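Local coordinates for 70 kDa protein (Xanthomonas sp., PDB 4B2N) that cleaves natural rubber oxidatively as the processive rubber oxygenase RoxA, a cytochrome carrying two covalently bound c-type hemes, at residues Q621-K624 and S625-Y629; M111-A114 and T115-H118; F91-S94 and A95-R99; V468-E471 and L472-P476; N33-P36 and D37-L41. All coordinates share one frame; numbering follows the deposited sequence.

Contact 1 (Q621-K624 and S625-Y629); sequences QQIK and SRMVY
The flat side-chain amide of Q621 and the hydroxyl of S625, one helical turn apart, meet through a water. It can donate toward amide oxygen OE1 of Q621 at 2.9 Å, toward Q621 O, and toward OG of S625 at 3.0 Å, three acceptors for two protons, so probably not all are served at once. With chi1 at -60°, OG stands opposite its own carbonyl carbon and leans back toward Q621; it also bonds to F583 O. A second flat group, the guanidinium of R626, leaves the contact: CG of R626 passes Q622 O at 3.2 Å, and the charged end goes on to D217 and D594 in salt bridges. The Q622 amide turns to T619 N through OE1.

This is the C-terminal end of helix 620-626. R626 N donates to Q622 O at 2.9 Å with an N-H...O angle of 160°, straighter than the next bond. M627, where helical backbone angles stop, divides its N-H between I623 O at 3.1 Å (140°) and, weakly, K624 O at 3.5 Å. S581 OG is hydrogen-bonded to both the amide oxygen of Q621 and the ammonium of K624. On another side of the turn CG2 of I623 packs against SD of M627 at 4.2 Å.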
loop_
_atom_site.group_PDB
_atom_site.type_symbol
_atom_site.label_atom_id
_atom_site.label_comp_id
_atom_site.label_asym_id
_atom_site.label_seq_id
_atom_site.Cartn_x
_atom_site.Cartn_y
_atom_site.Cartn_z
ATOM N N GLN A 621 -6.152 13.177 23.971
ATOM C CA GLN A 621 -7.119 12.103 24.266
ATOM C C GLN A 621 -7.477 11.311 22.983
ATOM O O GLN A 621 -7.630 10.084 23.013
ATOM C CB GLN A 621 -8.412 12.626 25.004
ATOM C CG GLN A 621 -8.377 12.597 26.576
ATOM C CD GLN A 621 -8.146 11.188 27.315
ATOM O OE1 GLN A 621 -8.691 10.122 26.922
ATOM N NE2 GLN A 621 -7.355 11.215 28.427
ATOM N N GLN A 622 -7.560 12.006 21.858
ATOM C CA GLN A 622 -7.802 11.308 20.580
ATOM C C GLN A 622 -6.626 10.431 20.213
ATOM O O GLN A 622 -6.814 9.305 19.680
ATOM C CB GLN A 622 -8.119 12.323 19.455
ATOM C CG GLN A 622 -9.480 13.014 19.636
ATOM C CD GLN A 622 -9.578 14.380 18.921
ATOM O OE1 GLN A 622 -8.634 14.862 18.278
ATOM N NE2 GLN A 622 -10.762 15.004 19.022
ATOM N N ILE A 623 -5.412 10.881 20.556
ATOM C CA ILE A 623 -4.193 10.101 20.256
ATOM C C ILE A 623 -4.336 8.767 21.009
ATOM O O ILE A 623 -4.074 7.716 20.440
ATOM C CB ILE A 623 -2.936 10.925 20.595
ATOM C CG1 ILE A 623 -2.799 12.014 19.560
ATOM C CG2 ILE A 623 -1.653 10.083 20.663
ATOM C CD1 ILE A 623 -1.780 13.036 19.983
ATOM N N LYS A 624 -4.865 8.799 22.238
ATOM C CA LYS A 624 -4.979 7.570 23.004
ATOM C C LYS A 624 -5.870 6.590 22.297
ATOM O O LYS A 624 -5.578 5.389 22.253
ATOM C CB LYS A 624 -5.445 7.807 24.479
ATOM C CG LYS A 624 -4.331 8.356 25.337
ATOM C CD LYS A 624 -4.689 8.589 26.810
ATOM C CE LYS A 624 -5.273 7.294 27.424
ATOM N NZ LYS A 624 -5.433 7.454 28.923
ATOM N N SER A 625 -6.925 7.069 21.692
ATOM C CA SER A 625 -7.802 6.166 20.951
ATOM C C SER A 625 -7.170 5.683 19.633
ATOM O O SER A 625 -7.340 4.550 19.258
ATOM C CB SER A 625 -9.089 6.918 20.677
ATOM O OG SER A 625 -9.709 7.297 21.919
ATOM N N ARG A 626 -6.448 6.550 18.927
ATOM C CA ARG A 626 -5.757 6.162 17.652
ATOM C C ARG A 626 -4.723 5.025 17.857
ATOM O O ARG A 626 -4.377 4.298 16.917
ATOM C CB ARG A 626 -4.986 7.363 17.044
ATOM C CG ARG A 626 -5.866 8.548 16.711
ATOM C CD ARG A 626 -4.979 9.656 16.009
ATOM N NE ARG A 626 -5.986 10.150 15.192
ATOM C CZ ARG A 626 -6.155 10.085 13.906
ATOM N NH1 ARG A 626 -5.186 9.840 12.968
ATOM N NH2 ARG A 626 -7.369 10.481 13.601
ATOM N N MET A 627 -4.238 4.896 19.091
ATOM C CA MET A 627 -3.303 3.839 19.535
ATOM C C MET A 627 -3.937 2.517 19.916
ATOM O O MET A 627 -3.280 1.665 20.534
ATOM C CB MET A 627 -2.410 4.375 20.662
ATOM C CG MET A 627 -1.531 5.422 20.024
ATOM S SD MET A 627 -0.240 6.095 21.024
ATOM C CE MET A 627 0.842 4.748 21.149
ATOM N N VAL A 628 -5.215 2.353 19.590
ATOM C CA VAL A 628 -5.882 1.069 19.795
ATOM C C VAL A 628 -6.651 0.753 18.513
ATOM O O VAL A 628 -7.283 1.635 17.920
ATOM C CB VAL A 628 -6.916 1.058 20.951
ATOM C CG1 VAL A 628 -7.569 -0.281 21.043
ATOM C CG2 VAL A 628 -6.214 1.362 22.277
ATOM N N TYR A 629 -6.578 -0.482 18.044
ATOM C CA TYR A 629 -7.350 -0.779 16.846
ATOM C C TYR A 629 -8.818 -0.999 17.230
ATOM O O TYR A 629 -9.120 -1.871 18.052
ATOM C CB TYR A 629 -6.863 -2.012 16.101
ATOM C CG TYR A 629 -7.610 -2.129 14.761
ATOM C CD1 TYR A 629 -7.139 -1.458 13.611
ATOM C CD2 TYR A 629 -8.788 -2.867 14.662
ATOM C CE1 TYR A 629 -7.824 -1.542 12.408
ATOM C CE2 TYR A 629 -9.477 -2.959 13.447
ATOM C CZ TYR A 629 -8.988 -2.317 12.338
ATOM O OH TYR A 629 -9.683 -2.391 11.152
HETATM O O HOH W 1 -9.585 8.787 24.489
#

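Contact 2 (M111-A114 and T115-H118); sequences MALA and TSYH
T115 follows A114 in the first turn of helix 114-118, for which L113 is the N-cap residue. S116 comes next and makes the polar side-chain link. Its OG, turned to the side of its own backbone N (chi1 -67°), lies 3.8 Å from CB of L113 and 2.8 Å from a water that also accepts the N-H of L113. S116 holds the N3 position, from which a capping box would take the N-cap N-H directly; here OG of S116 is 4.1 Å from N of L113, and the water bridges the two instead. CB of S116 also packs on CB of A112.

Y117 closes the turn: its N donates to L113 O at 3.0 Å, close to straight at 163°. Its CG lies opposite the backbone N (chi1 165°), which puts A114 O at the ring's edge, near the ring plane. H118 follows with N donating to A114 O at 2.9 Å, while its ND1 bonds to the hydroxyl of Y152, whose ring meets that of Y117 edge-to-face. Just upstream, M111 and A112 both face I187 in a classic beta bulge. The helix follows strand 112-113 without a gap; that strand is an outermost one of the antiparallel sheet it forms with 186-189, while M111 and A112 pack against helix 218-226.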
loop_
_atom_site.group_PDB
_atom_site.type_symbol
_atom_site.label_atom_id
_atom_site.label_comp_id
_atom_site.label_asym_id
_atom_site.label_seq_id
_atom_site.Cartn_x
_atom_site.Cartn_y
_atom_site.Cartn_z
ATOM N N MET A 111 5.208 19.235 3.298
ATOM C CA MET A 111 4.225 19.654 4.311
ATOM C C MET A 111 4.688 20.826 5.147
ATOM O O MET A 111 3.855 21.556 5.633
ATOM C CB MET A 111 3.784 18.508 5.223
ATOM C CG MET A 111 3.188 17.386 4.438
ATOM S SD MET A 111 2.823 15.898 5.425
ATOM C CE MET A 111 4.299 15.806 6.415
ATOM N N ALA A 112 5.997 20.955 5.377
ATOM C CA ALA A 112 6.542 21.924 6.362
ATOM C C ALA A 112 7.912 22.413 5.932
ATOM O O ALA A 112 8.678 21.689 5.267
ATOM C CB ALA A 112 6.608 21.237 7.727
ATOM N N LEU A 113 8.274 23.633 6.309
ATOM C CA LEU A 113 9.631 24.100 6.209
ATOM C C LEU A 113 10.490 23.254 7.127
ATOM O O LEU A 113 10.032 22.762 8.204
ATOM C CB LEU A 113 9.702 25.577 6.709
ATOM C CG LEU A 113 8.804 26.539 5.936
ATOM C CD1 LEU A 113 8.728 27.811 6.797
ATOM C CD2 LEU A 113 9.372 26.913 4.572
ATOM N N ALA A 114 11.733 23.057 6.722
ATOM C CA ALA A 114 12.634 22.368 7.630
ATOM C C ALA A 114 12.689 22.989 9.066
ATOM O O ALA A 114 12.668 22.258 10.097
ATOM C CB ALA A 114 13.992 22.275 6.980
ATOM N N THR A 115 12.671 24.309 9.159
ATOM C CA THR A 115 12.680 24.918 10.509
ATOM C C THR A 115 11.407 24.662 11.299
ATOM O O THR A 115 11.439 24.449 12.545
ATOM C CB THR A 115 13.048 26.424 10.447
ATOM O OG1 THR A 115 14.448 26.474 10.136
ATOM C CG2 THR A 115 12.813 27.134 11.814
ATOM N N SER A 116 10.282 24.578 10.608
ATOM C CA SER A 116 9.075 24.236 11.286
ATOM C C SER A 116 9.115 22.804 11.826
ATOM O O SER A 116 8.585 22.534 12.940
ATOM C CB SER A 116 7.906 24.289 10.322
ATOM O OG SER A 116 7.636 25.622 9.888
ATOM N N TYR A 117 9.680 21.893 11.026
ATOM C CA TYR A 117 9.838 20.539 11.486
ATOM C C TYR A 117 10.804 20.477 12.703
ATOM O O TYR A 117 10.516 19.850 13.700
ATOM C CB TYR A 117 10.337 19.580 10.366
ATOM C CG TYR A 117 10.819 18.304 10.964
ATOM C CD1 TYR A 117 9.918 17.246 11.223
ATOM C CD2 TYR A 117 12.151 18.124 11.296
ATOM C CE1 TYR A 117 10.350 16.077 11.815
ATOM C CE2 TYR A 117 12.615 16.949 11.874
ATOM C CZ TYR A 117 11.681 15.917 12.112
ATOM O OH TYR A 117 12.070 14.744 12.642
ATOM N N HIS A 118 11.874 21.229 12.637
ATOM C CA HIS A 118 12.831 21.315 13.707
ATOM C C HIS A 118 12.177 21.717 15.012
ATOM O O HIS A 118 12.658 21.307 16.096
ATOM C CB HIS A 118 13.907 22.334 13.343
ATOM C CG HIS A 118 15.148 22.231 14.178
ATOM N ND1 HIS A 118 15.881 21.070 14.282
ATOM C CD2 HIS A 118 15.763 23.173 14.994
ATOM C CE1 HIS A 118 16.941 21.289 15.091
ATOM N NE2 HIS A 118 16.879 22.585 15.517
HETATM O O HOH W 2 5.965 24.656 7.838
#

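Contact 3 (F91-S94 and A95-R99); sequences FRAS and ATRGR
R97 folds back along helix 88-104 so that one face of its guanidinium lies over the preceding turn. A93 O sits 3.7 Å above that plane and S94 CA 3.4 Å above it, both offset toward the rim. The branches divide the work: NH1 of R97 rests 3.6 Å from CB of A93, and NH2 of R97 approaches CA and CB of S94. A bend at chi3 (-68°) brings the group back over the turn.

One residue earlier, T96 grips the carbonyl of R92 twice. T96 N donates to R92 O at 2.9 Å and OG1 of T96 donates to R92 O at 3.1 Å, the two arriving from opposite faces of the carbonyl plane. The framework beneath is regular alpha-helix: A95 N to F91 O at 2.7 Å (163°), R97 N to A93 O, and G98 N to S94 O at 2.8 Å.

Outside this shell, helix 333-345 positions the side chains. D338 takes the NE of R97 in a salt bridge through OD2 and the hydroxyl of S94 through OD1, while N341 also bonds to S94. F91 and A95 pack on S345, and the F91 side chain is about 9 Å from that of R294, which binds heme c. R92 instead turns to D37.

One carboxylate thus ties two consecutive helical turns together. The charge of D338 probably balances that of R97, and the partial negative charge of A93 O over the guanidinium face is probably mildly favourable too.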
loop_
_atom_site.group_PDB
_atom_site.type_symbol
_atom_site.label_atom_id
_atom_site.label_comp_id
_atom_site.label_asym_id
_atom_site.label_seq_id
_atom_site.Cartn_x
_atom_site.Cartn_y
_atom_site.Cartn_z
ATOM N N PHE A 91 18.541 -4.378 -15.367
ATOM C CA PHE A 91 17.560 -4.432 -14.281
ATOM C C PHE A 91 18.161 -3.987 -12.944
ATOM O O PHE A 91 17.572 -3.111 -12.191
ATOM C CB PHE A 91 17.034 -5.865 -14.178
ATOM C CG PHE A 91 16.046 -6.064 -13.063
ATOM C CD1 PHE A 91 14.745 -5.541 -13.143
ATOM C CD2 PHE A 91 16.404 -6.777 -11.932
ATOM C CE1 PHE A 91 13.823 -5.721 -12.091
ATOM C CE2 PHE A 91 15.499 -6.929 -10.887
ATOM C CZ PHE A 91 14.204 -6.400 -10.975
ATOM N N ARG A 92 19.371 -4.503 -12.674
ATOM C CA ARG A 92 20.039 -4.219 -11.396
ATOM C C ARG A 92 20.343 -2.715 -11.310
ATOM O O ARG A 92 20.222 -2.136 -10.237
ATOM C CB ARG A 92 21.337 -5.087 -11.210
ATOM C CG ARG A 92 21.004 -6.570 -11.006
ATOM C CD ARG A 92 22.201 -7.361 -10.505
ATOM N NE ARG A 92 23.124 -7.594 -11.597
ATOM C CZ ARG A 92 23.516 -8.796 -12.043
ATOM N NH1 ARG A 92 23.129 -9.910 -11.457
ATOM N NH2 ARG A 92 24.360 -8.845 -13.093
ATOM N N ALA A 93 20.715 -2.097 -12.432
ATOM C CA ALA A 93 21.027 -0.649 -12.399
ATOM C C ALA A 93 19.720 0.097 -12.141
ATOM O O ALA A 93 19.664 1.051 -11.381
ATOM C CB ALA A 93 21.528 -0.231 -13.769
ATOM N N SER A 94 18.647 -0.365 -12.826
ATOM C CA SER A 94 17.315 0.235 -12.618
ATOM C C SER A 94 16.872 0.125 -11.145
ATOM O O SER A 94 16.448 1.114 -10.526
ATOM C CB SER A 94 16.283 -0.350 -13.593
ATOM O OG SER A 94 14.997 0.212 -13.305
ATOM N N ALA A 95 17.007 -1.062 -10.582
ATOM C CA ALA A 95 16.603 -1.302 -9.195
ATOM C C ALA A 95 17.466 -0.457 -8.229
ATOM O O ALA A 95 16.914 0.124 -7.254
ATOM C CB ALA A 95 16.676 -2.822 -8.872
ATOM N N THR A 96 18.753 -0.211 -8.568
ATOM C CA THR A 96 19.573 0.646 -7.729
ATOM C C THR A 96 19.030 2.053 -7.795
ATOM O O THR A 96 19.012 2.749 -6.769
ATOM C CB THR A 96 21.065 0.603 -8.156
ATOM O OG1 THR A 96 21.547 -0.694 -7.786
ATOM C CG2 THR A 96 21.880 1.606 -7.407
ATOM N N ARG A 97 18.712 2.536 -9.016
ATOM C CA ARG A 97 18.179 3.899 -9.150
ATOM C C ARG A 97 16.855 4.017 -8.406
ATOM O O ARG A 97 16.582 5.049 -7.781
ATOM C CB ARG A 97 17.945 4.320 -10.598
ATOM C CG ARG A 97 19.232 4.395 -11.388
ATOM C CD ARG A 97 19.016 5.008 -12.774
ATOM N NE ARG A 97 18.220 4.112 -13.617
ATOM C CZ ARG A 97 18.664 3.205 -14.463
ATOM N NH1 ARG A 97 19.960 2.957 -14.599
ATOM N NH2 ARG A 97 17.776 2.518 -15.164
ATOM N N GLY A 98 16.070 2.967 -8.470
ATOM C CA GLY A 98 14.750 2.930 -7.768
ATOM C C GLY A 98 15.019 3.209 -6.255
ATOM O O GLY A 98 14.288 3.985 -5.611
ATOM N N ARG A 99 15.976 2.501 -5.683
ATOM C CA ARG A 99 16.145 2.544 -4.252
ATOM C C ARG A 99 16.655 3.933 -3.879
ATOM O O ARG A 99 16.182 4.536 -2.931
ATOM C CB ARG A 99 17.164 1.507 -3.786
ATOM C CG ARG A 99 17.377 1.606 -2.262
ATOM C CD ARG A 99 18.521 0.748 -1.793
ATOM N NE ARG A 99 19.733 0.910 -2.623
ATOM C CZ ARG A 99 20.592 1.924 -2.610
ATOM N NH1 ARG A 99 20.521 2.960 -1.785
ATOM N NH2 ARG A 99 21.626 1.864 -3.396
#

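Contact 4 (V468-E471 and L472-P476); sequences VASE and LRRVP
R473 returns along helix 467-481 over A469 and S470, and its side chain can be traced outward from the backbone. CB lies 3.7 Å from A469 O. CG stays beside the same oxygen, and CD of R473 passes it at 4.1 Å. A bend at chi3 (-54°) then sets the guanidinium across the turn, one face above A469 O and S470 CA. CZ is 3.7 Å from A469 O; at the tip NH1 of R473 rests on CB of A469 at 3.5 Å, and NH2 lies 3.6 Å from S470 CA. NH2 is bound to D263 in a salt bridge and to S464 O.

From 468 to 474 the backbone is ordinary alpha-helix, with R473 N donating to A469 O (159°) and R474 N to S470 O; the helix kinks at P476, whose N has no bond to the turn before. R474 bends sharply at chi2, and its CG sits 3.2 Å from S470 O. Its NE donates to a water that lies in the plane of the guanidinium, at its edge; this water in turn donates to OG of S470 at 2.6 Å. Farther out R474 is held by E275 and by P259 O.

OG of S470 also bonds to OD2 of D263. D263 thus meets R473 directly and R474 only through S470 OG and the water, and with E275 pairing R474, the two positive charges are probably largely compensated despite the burial of both side chains.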
loop_
_atom_site.group_PDB
_atom_site.type_symbol
_atom_site.label_atom_id
_atom_site.label_comp_id
_atom_site.label_asym_id
_atom_site.label_seq_id
_atom_site.Cartn_x
_atom_site.Cartn_y
_atom_site.Cartn_z
ATOM N N VAL A 468 -7.760 26.960 -19.953
ATOM C CA VAL A 468 -8.931 27.187 -20.828
ATOM C C VAL A 468 -9.254 25.919 -21.621
ATOM O O VAL A 468 -10.432 25.466 -21.657
ATOM C CB VAL A 468 -8.701 28.389 -21.782
ATOM C CG1 VAL A 468 -9.656 28.364 -22.960
ATOM C CG2 VAL A 468 -8.802 29.677 -20.981
ATOM N N ALA A 469 -8.208 25.302 -22.185
ATOM C CA ALA A 469 -8.420 24.118 -23.022
ATOM C C ALA A 469 -8.839 22.936 -22.126
ATOM O O ALA A 469 -9.650 22.053 -22.517
ATOM C CB ALA A 469 -7.145 23.847 -23.792
ATOM N N SER A 470 -8.268 22.881 -20.925
ATOM C CA SER A 470 -8.681 21.838 -19.997
ATOM C C SER A 470 -10.181 21.943 -19.687
ATOM O O SER A 470 -10.898 20.931 -19.655
ATOM C CB SER A 470 -7.868 21.859 -18.724
ATOM O OG SER A 470 -8.212 20.694 -17.958
ATOM N N GLU A 471 -10.680 23.157 -19.483
ATOM C CA GLU A 471 -12.142 23.368 -19.329
ATOM C C GLU A 471 -12.938 22.931 -20.544
ATOM O O GLU A 471 -14.036 22.413 -20.412
ATOM C CB GLU A 471 -12.503 24.805 -18.852
ATOM C CG GLU A 471 -14.017 25.137 -18.821
ATOM C CD GLU A 471 -14.285 26.667 -18.604
ATOM O OE1 GLU A 471 -13.448 27.282 -17.868
ATOM O OE2 GLU A 471 -15.264 27.258 -19.188
ATOM N N LEU A 472 -12.416 23.159 -21.729
ATOM C CA LEU A 472 -13.101 22.784 -22.921
ATOM C C LEU A 472 -13.291 21.278 -22.896
ATOM O O LEU A 472 -14.387 20.744 -23.111
ATOM C CB LEU A 472 -12.274 23.278 -24.176
ATOM C CG LEU A 472 -12.764 22.806 -25.590
ATOM C CD1 LEU A 472 -12.090 23.547 -26.737
ATOM C CD2 LEU A 472 -12.592 21.296 -25.784
ATOM N N ARG A 473 -12.220 20.573 -22.628
ATOM C CA ARG A 473 -12.236 19.092 -22.737
ATOM C C ARG A 473 -13.066 18.397 -21.657
ATOM O O ARG A 473 -13.552 17.247 -21.882
ATOM C CB ARG A 473 -10.795 18.524 -22.634
ATOM C CG ARG A 473 -9.948 18.780 -23.904
ATOM C CD ARG A 473 -8.514 18.260 -23.752
ATOM N NE ARG A 473 -7.749 18.733 -22.586
ATOM C CZ ARG A 473 -6.823 19.694 -22.644
ATOM N NH1 ARG A 473 -6.642 20.359 -23.782
ATOM N NH2 ARG A 473 -6.080 19.983 -21.581
ATOM N N ARG A 474 -13.138 19.011 -20.474
ATOM C CA ARG A 474 -13.967 18.413 -19.349
ATOM C C ARG A 474 -15.394 18.004 -19.753
ATOM O O ARG A 474 -15.951 16.950 -19.318
ATOM C CB ARG A 474 -14.027 19.373 -18.129
ATOM C CG ARG A 474 -12.697 19.494 -17.416
ATOM C CD ARG A 474 -12.344 18.212 -16.639
ATOM N NE ARG A 474 -11.291 18.582 -15.694
ATOM C CZ ARG A 474 -10.823 17.798 -14.757
ATOM N NH1 ARG A 474 -11.267 16.562 -14.663
ATOM N NH2 ARG A 474 -9.942 18.302 -13.892
ATOM N N VAL A 475 -16.043 18.843 -20.568
ATOM C CA VAL A 475 -17.474 18.617 -20.854
ATOM C C VAL A 475 -17.673 17.326 -21.699
ATOM O O VAL A 475 -18.383 16.415 -21.284
ATOM C CB VAL A 475 -18.097 19.874 -21.516
ATOM C CG1 VAL A 475 -19.555 19.601 -21.829
ATOM C CG2 VAL A 475 -17.985 21.091 -20.600
ATOM N N PRO A 476 -17.012 17.218 -22.884
ATOM C CA PRO A 476 -17.220 15.992 -23.648
ATOM C C PRO A 476 -16.617 14.823 -22.926
ATOM O O PRO A 476 -17.090 13.738 -23.114
ATOM C CB PRO A 476 -16.427 16.188 -24.966
ATOM C CG PRO A 476 -15.542 17.360 -24.699
ATOM C CD PRO A 476 -16.273 18.197 -23.694
HETATM O O HOH W 3 -9.943 20.969 -16.057
#

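Contact 5 (N33-P36 and D37-L41); sequences NGKP and DSTPL
The backbone bond between P36 and T39 closes a type I beta turn in which D37 and S38 are the corner residues. T39 N donates to P36 O at 2.9 Å, in a nearly straight bond. The modelled P36 O is too near the methyl group of T39, so its exact place is less certain, but the backbone angles of D37 (phi -52°, psi -39°) and S38 (psi -8°) fit a type I turn.

Apolar packing comes from T39, whose methyl is modelled facing K35 and P36. CG2 of T39 is placed 3.2 Å from CB of K35 and 3.3 Å from CD of P36, the T39 and P36 side chains crossing at about a right angle. These approaches are tighter than normal carbon contact and share the doubtful threonine methyl, so the detail of this packing is uncertain.

Charge ties the turn to helix 88-104: OD1 of D37 forms a salt bridge with R92, and K35 O bonds to the same guanidinium.

The turn lies at the surface in the loop between helix 27-32 and helix 88-104. Backbone bonds from D37 to G89 and from T39 to C88 lay it against the start of the latter helix, which the C32-C88 disulfide also joins to helix 27-32; L41 packs against both.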
loop_
_atom_site.group_PDB
_atom_site.type_symbol
_atom_site.label_atom_id
_atom_site.label_comp_id
_atom_site.label_asym_id
_atom_site.label_seq_id
_atom_site.Cartn_x
_atom_site.Cartn_y
_atom_site.Cartn_z
ATOM N N ASN A 33 21.168 -14.207 -10.074
ATOM C CA ASN A 33 22.066 -14.247 -8.944
ATOM C C ASN A 33 23.448 -14.821 -9.375
ATOM O O ASN A 33 23.510 -15.918 -9.944
ATOM C CB ASN A 33 21.397 -15.083 -7.852
ATOM C CG ASN A 33 22.257 -15.276 -6.632
ATOM O OD1 ASN A 33 22.891 -14.356 -6.126
ATOM N ND2 ASN A 33 22.267 -16.479 -6.151
ATOM N N GLY A 34 24.527 -14.053 -9.164
ATOM C CA GLY A 34 25.880 -14.506 -9.587
ATOM C C GLY A 34 26.070 -14.566 -11.111
ATOM O O GLY A 34 26.959 -15.242 -11.616
ATOM N N LYS A 35 25.195 -13.914 -11.853
ATOM C CA LYS A 35 25.248 -13.954 -13.318
ATOM C C LYS A 35 25.743 -12.610 -13.757
ATOM O O LYS A 35 25.500 -11.590 -13.091
ATOM C CB LYS A 35 23.887 -14.265 -13.946
ATOM C CG LYS A 35 23.215 -15.580 -13.556
ATOM C CD LYS A 35 24.136 -16.771 -13.793
ATOM C CE LYS A 35 23.433 -17.942 -14.454
ATOM N NZ LYS A 35 22.025 -18.045 -13.998
ATOM N N PRO A 36 26.487 -12.591 -14.853
ATOM C CA PRO A 36 26.997 -11.334 -15.326
ATOM C C PRO A 36 25.891 -10.378 -15.827
ATOM O O PRO A 36 24.782 -10.805 -16.151
ATOM C CB PRO A 36 27.936 -11.758 -16.468
ATOM C CG PRO A 36 27.428 -13.100 -16.903
ATOM C CD PRO A 36 26.971 -13.750 -15.645
ATOM N N ASP A 37 26.237 -9.107 -15.935
ATOM C CA ASP A 37 25.351 -8.035 -16.410
ATOM C C ASP A 37 24.671 -8.319 -17.755
ATOM O O ASP A 37 23.515 -7.932 -17.969
ATOM C CB ASP A 37 26.195 -6.778 -16.551
ATOM C CG ASP A 37 26.406 -6.069 -15.210
ATOM O OD1 ASP A 37 25.920 -6.566 -14.159
ATOM O OD2 ASP A 37 27.015 -4.980 -15.235
ATOM N N SER A 38 25.414 -8.936 -18.679
ATOM C CA SER A 38 24.903 -9.144 -20.005
ATOM C C SER A 38 23.928 -10.308 -19.980
ATOM O O SER A 38 23.257 -10.548 -20.969
ATOM C CB SER A 38 26.073 -9.469 -20.950
ATOM O OG SER A 38 26.592 -10.741 -20.556
ATOM N N THR A 39 23.795 -11.035 -18.884
ATOM C CA THR A 39 22.834 -12.126 -18.963
ATOM C C THR A 39 21.351 -11.732 -19.251
ATOM O O THR A 39 20.837 -10.795 -18.638
ATOM C CB THR A 39 23.011 -13.278 -17.932
ATOM O OG1 THR A 39 21.761 -13.687 -17.383
ATOM C CG2 THR A 39 23.964 -13.035 -16.913
ATOM N N PRO A 40 20.687 -12.437 -20.232
ATOM C CA PRO A 40 19.341 -12.053 -20.654
ATOM C C PRO A 40 18.455 -12.167 -19.432
ATOM O O PRO A 40 18.570 -13.157 -18.694
ATOM C CB PRO A 40 18.950 -13.147 -21.682
ATOM C CG PRO A 40 20.257 -13.607 -22.255
ATOM C CD PRO A 40 21.242 -13.517 -21.091
ATOM N N LEU A 41 17.600 -11.179 -19.192
ATOM C CA LEU A 41 16.821 -11.189 -17.952
ATOM C C LEU A 41 15.911 -12.436 -17.856
ATOM O O LEU A 41 15.241 -12.807 -18.824
ATOM C CB LEU A 41 15.978 -9.905 -17.880
ATOM C CG LEU A 41 15.503 -9.420 -16.495
ATOM C CD1 LEU A 41 16.659 -9.108 -15.534
ATOM C CD2 LEU A 41 14.612 -8.203 -16.689
#

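From the N terminus the order is contact 5, contact 3, contact 2, contact 4 and contact 1. All are in series: each closes only its own turn, and none nests within or crosses another. Contacts 5 and 3, with centres 14 Å apart, are the only two that touch, joining the loop after helix 27-32 to helix 88-104. That helix is followed by strand 112-113, where contact 2 lies, about 30 Å from contact 3 between centres. Contact 4, on helix 467-481, stands apart, at least 38 Å from every other contact centre. Contact 1 ends helix 620-626, across the chain's centre from contacts 3 and 5.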